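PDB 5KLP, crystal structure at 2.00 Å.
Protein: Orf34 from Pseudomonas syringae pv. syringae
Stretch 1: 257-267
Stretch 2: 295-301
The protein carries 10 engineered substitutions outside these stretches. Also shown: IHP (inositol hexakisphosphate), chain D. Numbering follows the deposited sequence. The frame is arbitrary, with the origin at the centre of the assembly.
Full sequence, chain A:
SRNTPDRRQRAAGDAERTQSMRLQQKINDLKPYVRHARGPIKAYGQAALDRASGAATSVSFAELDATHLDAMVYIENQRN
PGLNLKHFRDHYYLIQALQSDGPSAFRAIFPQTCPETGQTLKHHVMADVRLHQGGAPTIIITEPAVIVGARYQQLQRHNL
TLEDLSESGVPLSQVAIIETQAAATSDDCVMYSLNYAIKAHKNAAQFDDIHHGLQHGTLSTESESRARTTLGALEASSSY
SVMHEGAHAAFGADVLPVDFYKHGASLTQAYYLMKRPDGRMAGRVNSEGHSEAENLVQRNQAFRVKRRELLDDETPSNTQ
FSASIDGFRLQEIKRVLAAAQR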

ATOM      1  N   PRO A 257       9.331  -7.532   2.335  1.00 22.55           N
ATOM      2  CA  PRO A 257       9.932  -8.160   1.153  1.00 23.09           C
ATOM      3  C   PRO A 257       9.959  -7.233  -0.058  1.00 21.58           C
ATOM      4  O   PRO A 257       9.237  -6.236  -0.093  1.00 20.34           O
ATOM      5  CB  PRO A 257       9.008  -9.349   0.870  1.00 27.84           C
ATOM      6  CG  PRO A 257       8.092  -9.455   2.026  1.00 31.52           C
ATOM      7  CD  PRO A 257       8.035  -8.134   2.686  1.00 22.01           C
ATOM      8  N   VAL A 258      10.773  -7.579  -1.049  1.00 22.14           N
ATOM      9  CA  VAL A 258      10.960  -6.750  -2.242  1.00 24.77           C
ATOM     10  C   VAL A 258       9.639  -6.522  -2.995  1.00 23.19           C
ATOM     11  O   VAL A 258       9.488  -5.540  -3.726  1.00 21.99           O
ATOM     12  CB  VAL A 258      12.016  -7.381  -3.185  1.00 24.54           C
ATOM     13  CG1 VAL A 258      11.521  -8.719  -3.749  1.00 22.82           C
ATOM     14  CG2 VAL A 258      12.408  -6.406  -4.296  1.00 20.21           C
ATOM     15  N   ASP A 259       8.677  -7.417  -2.773  1.00 23.26           N
ATOM     16  CA  ASP A 259       7.317  -7.295  -3.320  1.00 21.32           C
ATOM     17  C   ASP A 259       6.797  -5.876  -3.227  1.00 20.04           C
ATOM     18  O   ASP A 259       6.129  -5.380  -4.136  1.00 20.16           O
ATOM     19  CB  ASP A 259       6.351  -8.191  -2.536  1.00 23.67           C
ATOM     20  CG  ASP A 259       6.722  -9.656  -2.604  1.00 34.04           C
ATOM     21  OD1 ASP A 259       7.893  -9.997  -2.285  1.00 33.55           O
ATOM     22  OD2 ASP A 259       5.822 -10.464  -2.902  1.00 28.34           O
ATOM     23  N   PHE A 260       7.107  -5.220  -2.111  1.00 16.54           N
ATOM     24  CA  PHE A 260       6.512  -3.916  -1.813  1.00 17.06           C
ATOM     25  C   PHE A 260       7.171  -2.779  -2.581  1.00 15.78           C
ATOM     26  O   PHE A 260       6.759  -1.625  -2.466  1.00 18.89           O
ATOM     27  CB  PHE A 260       6.549  -3.681  -0.292  1.00 14.37           C
ATOM     28  CG  PHE A 260       5.564  -4.546   0.449  1.00 17.85           C
ATOM     29  CD1 PHE A 260       5.870  -5.870   0.744  1.00 16.77           C
ATOM     30  CD2 PHE A 260       4.289  -4.053   0.775  1.00 16.06           C
ATOM     31  CE1 PHE A 260       4.943  -6.685   1.393  1.00 19.71           C
ATOM     32  CE2 PHE A 260       3.362  -4.853   1.424  1.00 18.56           C
ATOM     33  CZ  PHE A 260       3.687  -6.178   1.734  1.00 19.68           C
ATOM     34  N   TYR A 261       8.166  -3.101  -3.406  1.00 20.73           N
ATOM     35  CA  TYR A 261       8.846  -2.066  -4.175  1.00 14.85           C
ATOM     36  C   TYR A 261       8.709  -2.252  -5.679  1.00 17.25           C
ATOM     37  O   TYR A 261       9.228  -1.453  -6.452  1.00 16.80           O
ATOM     38  CB  TYR A 261      10.331  -1.985  -3.760  1.00 14.31           C
ATOM     39  CG  TYR A 261      10.466  -1.266  -2.438  1.00 16.31           C
ATOM     40  CD1 TYR A 261      10.478   0.124  -2.389  1.00 18.56           C
ATOM     41  CD2 TYR A 261      10.476  -1.969  -1.233  1.00 16.75           C
ATOM     42  CE1 TYR A 261      10.546   0.799  -1.185  1.00 16.54           C
ATOM     43  CE2 TYR A 261      10.550  -1.303  -0.017  1.00 18.62           C
ATOM     44  CZ  TYR A 261      10.593   0.081  -0.002  1.00 20.57           C
ATOM     45  OH  TYR A 261      10.647   0.760   1.188  1.00 16.85           O
ATOM     46  N   LYS A 262       7.987  -3.287  -6.092  1.00 16.77           N
ATOM     47  CA  LYS A 262       7.809  -3.576  -7.510  1.00 19.17           C
ATOM     48  C   LYS A 262       7.146  -2.438  -8.311  1.00 22.20           C
ATOM     49  O   LYS A 262       7.405  -2.283  -9.509  1.00 19.89           O
ATOM     50  CB  LYS A 262       6.979  -4.860  -7.678  1.00 15.83           C
ATOM     51  CG  LYS A 262       7.710  -6.133  -7.329  1.00 17.43           C
ATOM     52  CD  LYS A 262       6.879  -7.362  -7.650  1.00 22.83           C
ATOM     53  CE  LYS A 262       6.810  -7.620  -9.165  1.00 19.63           C
ATOM     54  NZ  LYS A 262       6.120  -8.913  -9.486  1.00 19.30           N
ATOM     55  N   HIS A 263       6.282  -1.658  -7.665  1.00 18.54           N
ATOM     56  CA  HIS A 263       5.589  -0.562  -8.357  1.00 17.04           C
ATOM     57  C   HIS A 263       6.148   0.808  -8.006  1.00 17.31           C
ATOM     58  O   HIS A 263       5.511   1.831  -8.271  1.00 18.75           O
ATOM     59  CB  HIS A 263       4.092  -0.621  -8.041  1.00 20.59           C
ATOM     60  CG  HIS A 263       3.465  -1.905  -8.472  1.00 18.02           C
ATOM     61  ND1 HIS A 263       3.373  -2.271  -9.797  1.00 20.55           N
ATOM     62  CD2 HIS A 263       2.981  -2.947  -7.757  1.00 13.93           C
ATOM     63  CE1 HIS A 263       2.823  -3.468  -9.884  1.00 23.62           C
ATOM     64  NE2 HIS A 263       2.576  -3.901  -8.660  1.00 21.53           N
ATOM     65  N   GLY A 264       7.340   0.813  -7.412  1.00 17.55           N
ATOM     66  CA  GLY A 264       8.034   2.039  -7.074  1.00 20.47           C
ATOM     67  C   GLY A 264       8.224   2.886  -8.318  1.00 23.17           C
ATOM     68  O   GLY A 264       8.634   2.387  -9.369  1.00 20.29           O
ATOM     69  N   ALA A 265       7.926   4.171  -8.203  1.00 17.90           N
ATOM     70  CA  ALA A 265       8.033   5.067  -9.350  1.00 25.49           C
ATOM     71  C   ALA A 265       9.486   5.340  -9.709  1.00 21.09           C
ATOM     72  O   ALA A 265       9.832   5.428 -10.883  1.00 24.90           O
ATOM     73  CB  ALA A 265       7.302   6.373  -9.074  1.00 26.29           C
ATOM     74  N   SER A 266      10.344   5.440  -8.698  1.00 18.24           N
ATOM     75  CA  SER A 266      11.690   5.960  -8.910  1.00 21.99           C
ATOM     76  C   SER A 266      12.711   4.919  -9.391  1.00 24.91           C
ATOM     77  O   SER A 266      12.974   3.907  -8.725  1.00 19.29           O
ATOM     78  CB  SER A 266      12.200   6.614  -7.618  1.00 16.45           C
ATOM     79  OG  SER A 266      13.559   6.986  -7.753  1.00 20.63           O
ATOM     80  N   LEU A 267      13.301   5.195 -10.544  1.00 20.76           N
ATOM     81  CA  LEU A 267      14.395   4.378 -11.050  1.00 23.16           C
ATOM     82  C   LEU A 267      15.608   4.421 -10.102  1.00 24.21           C
ATOM     83  O   LEU A 267      16.255   3.405  -9.846  1.00 21.80           O
ATOM     84  CB  LEU A 267      14.797   4.859 -12.449  1.00 23.59           C
ATOM     85  CG  LEU A 267      16.153   4.388 -12.963  1.00 36.69           C
ATOM     86  CD1 LEU A 267      16.204   2.863 -13.078  1.00 41.80           C
ATOM     87  CD2 LEU A 267      16.480   5.052 -14.289  1.00 45.49           C
ATOM     88  N   ASN A 295      14.853  -8.361 -12.107  1.00 34.65           N
ATOM     89  CA  ASN A 295      15.059  -7.736 -10.809  1.00 33.87           C
ATOM     90  C   ASN A 295      14.389  -6.368 -10.770  1.00 36.43           C
ATOM     91  O   ASN A 295      13.818  -5.917 -11.760  1.00 25.21           O
ATOM     92  CB  ASN A 295      16.557  -7.637 -10.462  1.00 34.50           C
ATOM     93  CG  ASN A 295      17.348  -6.763 -11.430  1.00 37.28           C
ATOM     94  OD1 ASN A 295      16.875  -5.730 -11.900  1.00 37.17           O
ATOM     95  ND2 ASN A 295      18.582  -7.175 -11.711  1.00 39.95           N
ATOM     96  N   LEU A 296      14.477  -5.712  -9.620  1.00 32.63           N
ATOM     97  CA  LEU A 296      13.789  -4.449  -9.391  1.00 33.78           C
ATOM     98  C   LEU A 296      14.168  -3.358 -10.404  1.00 32.09           C
ATOM     99  O   LEU A 296      13.306  -2.639 -10.900  1.00 27.33           O
ATOM    100  CB  LEU A 296      14.086  -3.982  -7.969  1.00 28.18           C
ATOM    101  CG  LEU A 296      13.049  -3.210  -7.175  1.00 31.70           C
ATOM    102  CD1 LEU A 296      11.670  -3.873  -7.247  1.00 25.74           C
ATOM    103  CD2 LEU A 296      13.545  -3.112  -5.734  1.00 28.71           C
ATOM    104  N   VAL A 297      15.455  -3.217 -10.707  1.00 29.07           N
ATOM    105  CA  VAL A 297      15.845  -2.199 -11.676  1.00 31.74           C
ATOM    106  C   VAL A 297      15.344  -2.539 -13.091  1.00 31.68           C
ATOM    107  O   VAL A 297      14.863  -1.668 -13.813  1.00 28.47           O
ATOM    108  CB  VAL A 297      17.365  -1.996 -11.681  1.00 31.36           C
ATOM    109  CG1 VAL A 297      17.790  -1.230 -12.916  1.00 29.02           C
ATOM    110  CG2 VAL A 297      17.786  -1.244 -10.404  1.00 26.86           C
ATOM    111  N   GLN A 298      15.424  -3.806 -13.473  1.00 26.21           N
ATOM    112  CA  GLN A 298      14.970  -4.212 -14.797  1.00 32.09           C
ATOM    113  C   GLN A 298      13.473  -3.993 -14.935  1.00 33.15           C
ATOM    114  O   GLN A 298      12.993  -3.563 -15.984  1.00 27.80           O
ATOM    115  CB  GLN A 298      15.316  -5.676 -15.064  1.00 28.89           C
ATOM    116  CG  GLN A 298      16.819  -5.922 -15.228  1.00 30.38           C
ATOM    117  CD  GLN A 298      17.161  -7.390 -15.198  1.00 45.94           C
ATOM    118  OE1 GLN A 298      16.517  -8.174 -14.501  1.00 43.06           O
ATOM    119  NE2 GLN A 298      18.164  -7.779 -15.973  1.00 51.04           N
ATOM    120  N   ARG A 299      12.735  -4.278 -13.867  1.00 31.25           N
ATOM    121  CA  ARG A 299      11.300  -4.067 -13.893  1.00 26.95           C
ATOM    122  C   ARG A 299      10.984  -2.592 -14.071  1.00 26.12           C
ATOM    123  O   ARG A 299      10.179  -2.221 -14.940  1.00 29.60           O
ATOM    124  CB  ARG A 299      10.633  -4.596 -12.619  1.00 24.42           C
ATOM    125  CG  ARG A 299       9.148  -4.335 -12.651  1.00 24.75           C
ATOM    126  CD  ARG A 299       8.390  -4.777 -11.411  1.00 23.00           C
ATOM    127  NE  ARG A 299       6.998  -4.394 -11.615  1.00 20.57           N
ATOM    128  CZ  ARG A 299       6.093  -5.143 -12.240  1.00 21.08           C
ATOM    129  NH1 ARG A 299       6.406  -6.351 -12.691  1.00 22.32           N
ATOM    130  NH2 ARG A 299       4.859  -4.679 -12.401  1.00 24.38           N
ATOM    131  N   ASN A 300      11.648  -1.756 -13.276  1.00 23.66           N
ATOM    132  CA  ASN A 300      11.441  -0.318 -13.335  1.00 22.16           C
ATOM    133  C   ASN A 300      11.674   0.211 -14.741  1.00 26.59           C
ATOM    134  O   ASN A 300      10.871   0.995 -15.259  1.00 28.14           O
ATOM    135  CB  ASN A 300      12.365   0.402 -12.349  1.00 36.52           C
ATOM    136  CG  ASN A 300      12.028   1.879 -12.209  1.00 33.09           C
ATOM    137  OD1 ASN A 300      12.346   2.683 -13.087  1.00 32.34           O
ATOM    138  ND2 ASN A 300      11.378   2.242 -11.105  1.00 24.93           N
ATOM    139  N   GLN A 301      12.754  -0.239 -15.371  1.00 25.49           N
ATOM    140  CA  GLN A 301      13.051   0.180 -16.739  1.00 35.88           C
ATOM    141  C   GLN A 301      12.039  -0.343 -17.756  1.00 37.23           C
ATOM    142  O   GLN A 301      11.751   0.327 -18.747  1.00 41.60           O
ATOM    143  CB  GLN A 301      14.461  -0.248 -17.147  1.00 42.70           C
ATOM    144  CG  GLN A 301      15.546   0.619 -16.506  1.00 57.86           C
ATOM    145  CD  GLN A 301      15.675   1.994 -17.154  1.00 69.53           C
ATOM    146  OE1 GLN A 301      14.877   2.375 -18.015  1.00 76.40           O
ATOM    147  NE2 GLN A 301      16.678   2.752 -16.725  1.00 74.32           N
TER
HETATM  148  C1  IHP D 401      -0.262 -11.555 -10.943  1.00 32.19           C
HETATM  149  C2  IHP D 401       0.190 -10.164 -10.306  1.00 29.30           C
HETATM  150  C3  IHP D 401       1.187  -9.178 -11.028  1.00 41.92           C
HETATM  151  C4  IHP D 401       1.785  -9.749 -12.397  1.00 35.79           C
HETATM  152  C5  IHP D 401       1.751 -11.249 -12.624  1.00 35.34           C
HETATM  153  C6  IHP D 401       0.295 -11.647 -12.419  1.00 41.40           C
HETATM  154  O11 IHP D 401       0.040 -12.580 -10.189  1.00 41.17           O
HETATM  155  P1  IHP D 401      -0.940 -13.775  -9.496  1.00 32.60           P
HETATM  156  O21 IHP D 401      -0.437 -14.108  -8.093  1.00 42.79           O
HETATM  157  O31 IHP D 401      -0.879 -15.050 -10.344  1.00 48.03           O
HETATM  158  O41 IHP D 401      -2.406 -13.399  -9.369  1.00 36.45           O
HETATM  159  O12 IHP D 401       0.498 -10.260  -8.967  1.00 22.03           O
HETATM  160  P2  IHP D 401      -0.483  -9.415  -7.892  1.00 23.28           P
HETATM  161  O22 IHP D 401      -1.939  -9.911  -8.017  1.00 22.89           O
HETATM  162  O32 IHP D 401      -0.055  -9.520  -6.424  1.00 22.79           O
HETATM  163  O42 IHP D 401      -0.519  -7.928  -8.323  1.00 18.87           O
HETATM  164  O13 IHP D 401       2.111  -8.938 -10.185  1.00 45.75           O
HETATM  165  P3  IHP D 401       2.706  -7.575  -9.390  1.00 22.02           P
HETATM  166  O23 IHP D 401       1.756  -6.782  -8.493  1.00 21.35           O
HETATM  167  O33 IHP D 401       3.661  -8.385  -8.517  1.00 18.70           O
HETATM  168  O43 IHP D 401       3.463  -6.607 -10.294  1.00 19.28           O
HETATM  169  O14 IHP D 401       3.022  -9.288 -12.631  1.00 25.15           O
HETATM  170  P4  IHP D 401       3.327  -8.028 -13.605  1.00 26.68           P
HETATM  171  O24 IHP D 401       3.043  -6.696 -12.909  1.00 24.27           O
HETATM  172  O34 IHP D 401       4.780  -8.039 -14.124  1.00 27.00           O
HETATM  173  O44 IHP D 401       2.426  -8.080 -14.853  1.00 29.35           O
HETATM  174  O15 IHP D 401       2.675 -11.975 -11.976  1.00 36.84           O
HETATM  175  P5  IHP D 401       3.948 -12.794 -12.763  1.00 40.09           P
HETATM  176  O25 IHP D 401       4.074 -12.330 -14.218  1.00 37.03           O
HETATM  177  O35 IHP D 401       5.305 -12.506 -12.062  1.00 28.82           O
HETATM  178  O45 IHP D 401       3.743 -14.312 -12.782  1.00 43.87           O
HETATM  179  O16 IHP D 401       0.064 -12.853 -12.932  1.00 55.05           O
HETATM  180  P6  IHP D 401      -1.329 -13.310 -13.657  1.00 40.23           P
HETATM  181  O26 IHP D 401      -1.916 -12.150 -14.459  1.00 44.34           O
HETATM  182  O36 IHP D 401      -1.103 -14.503 -14.604  1.00 54.26           O
HETATM  183  O46 IHP D 401      -2.363 -13.755 -12.616  1.00 42.01           O
HETATM  184  O   HOH W   1      10.697   0.391  -9.528  1.00 36.20           O

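How are the two backbones arranged where they meet? After Pro 257, stretch 1 runs into a 3-10 segment, Val 258 to Tyr 261, marked by the bonds from Phe 260 N to Pro 257 O (3.1 Å) and from Tyr 261 N to Val 258 O (2.8 Å). A type I turn from Tyr 261 to Gly 264 follows, closed by Gly 264 N donating to Tyr 261 O at 3.1 Å. Stretch 2 is the first part of a helix. Asn 295 caps it, its OD1 accepting from Gln 298 N at 2.9 Å, while Gln 298 OE1 returns the favour by accepting from Asn 295 N, also at 2.9 Å. The two stretches come near each other at Lys 262 and Leu 296, whose CA atoms lie 6.3 Å apart, and again at Leu 267 and Asn 300, with CA atoms at 6.0 Å.

What fills the space between turn and helix? Leu 296 leaves its backbone sideways, but its end comes nearer to stretch 1. Its CD2 packs 3.8 Å from Val 258 CG2 and 3.9 Å from Tyr 261 CB, and its CD1 sits 3.9 Å from Lys 262 CA. A looser apolar contact, Leu 267 CD1 to Val 297 CG1 at 4.4 Å, lies farther along.

How does Asn 300 meet a run of backbone carbonyls? Its CB points toward stretch 1, bringing ND2 within 3.3 Å of Gly 264 O. A water links these same two atoms, donating to Gly 264 O at 2.9 Å and accepting from Asn 300 ND2 at 2.5 Å. Ser 266 O is also 3.3 Å from Asn 300 ND2, but the angle is too poor for a hydrogen bond. The amide's other end, Asn 300 OD1, lies 3.3 Å from Leu 267 CB.

Why can Lys 262 and Arg 299 lie so close together? Lys 262 NZ and Arg 299 NH1 are only 4.1 Å apart, yet each meets a phosphate oxygen of the inositol hexakisphosphate: Lys 262 NZ donates to IHP O33 and Arg 299 NH1 to IHP O34, both at 2.7 Å. The ligand's negative charge can thus offset the repulsion between them. Arg 299, extended through chi3, also donates from NH2 to IHP O24 at 2.8 Å, and from NE to Lys 262 O at 3.0 Å, a weak bond with an angle of 132°. Lys 262 CE lies over one face of the guanidinium. His 263 adds a further ligand bond, NE2 to IHP O23 at 3.0 Å, so both stretches contribute to binding.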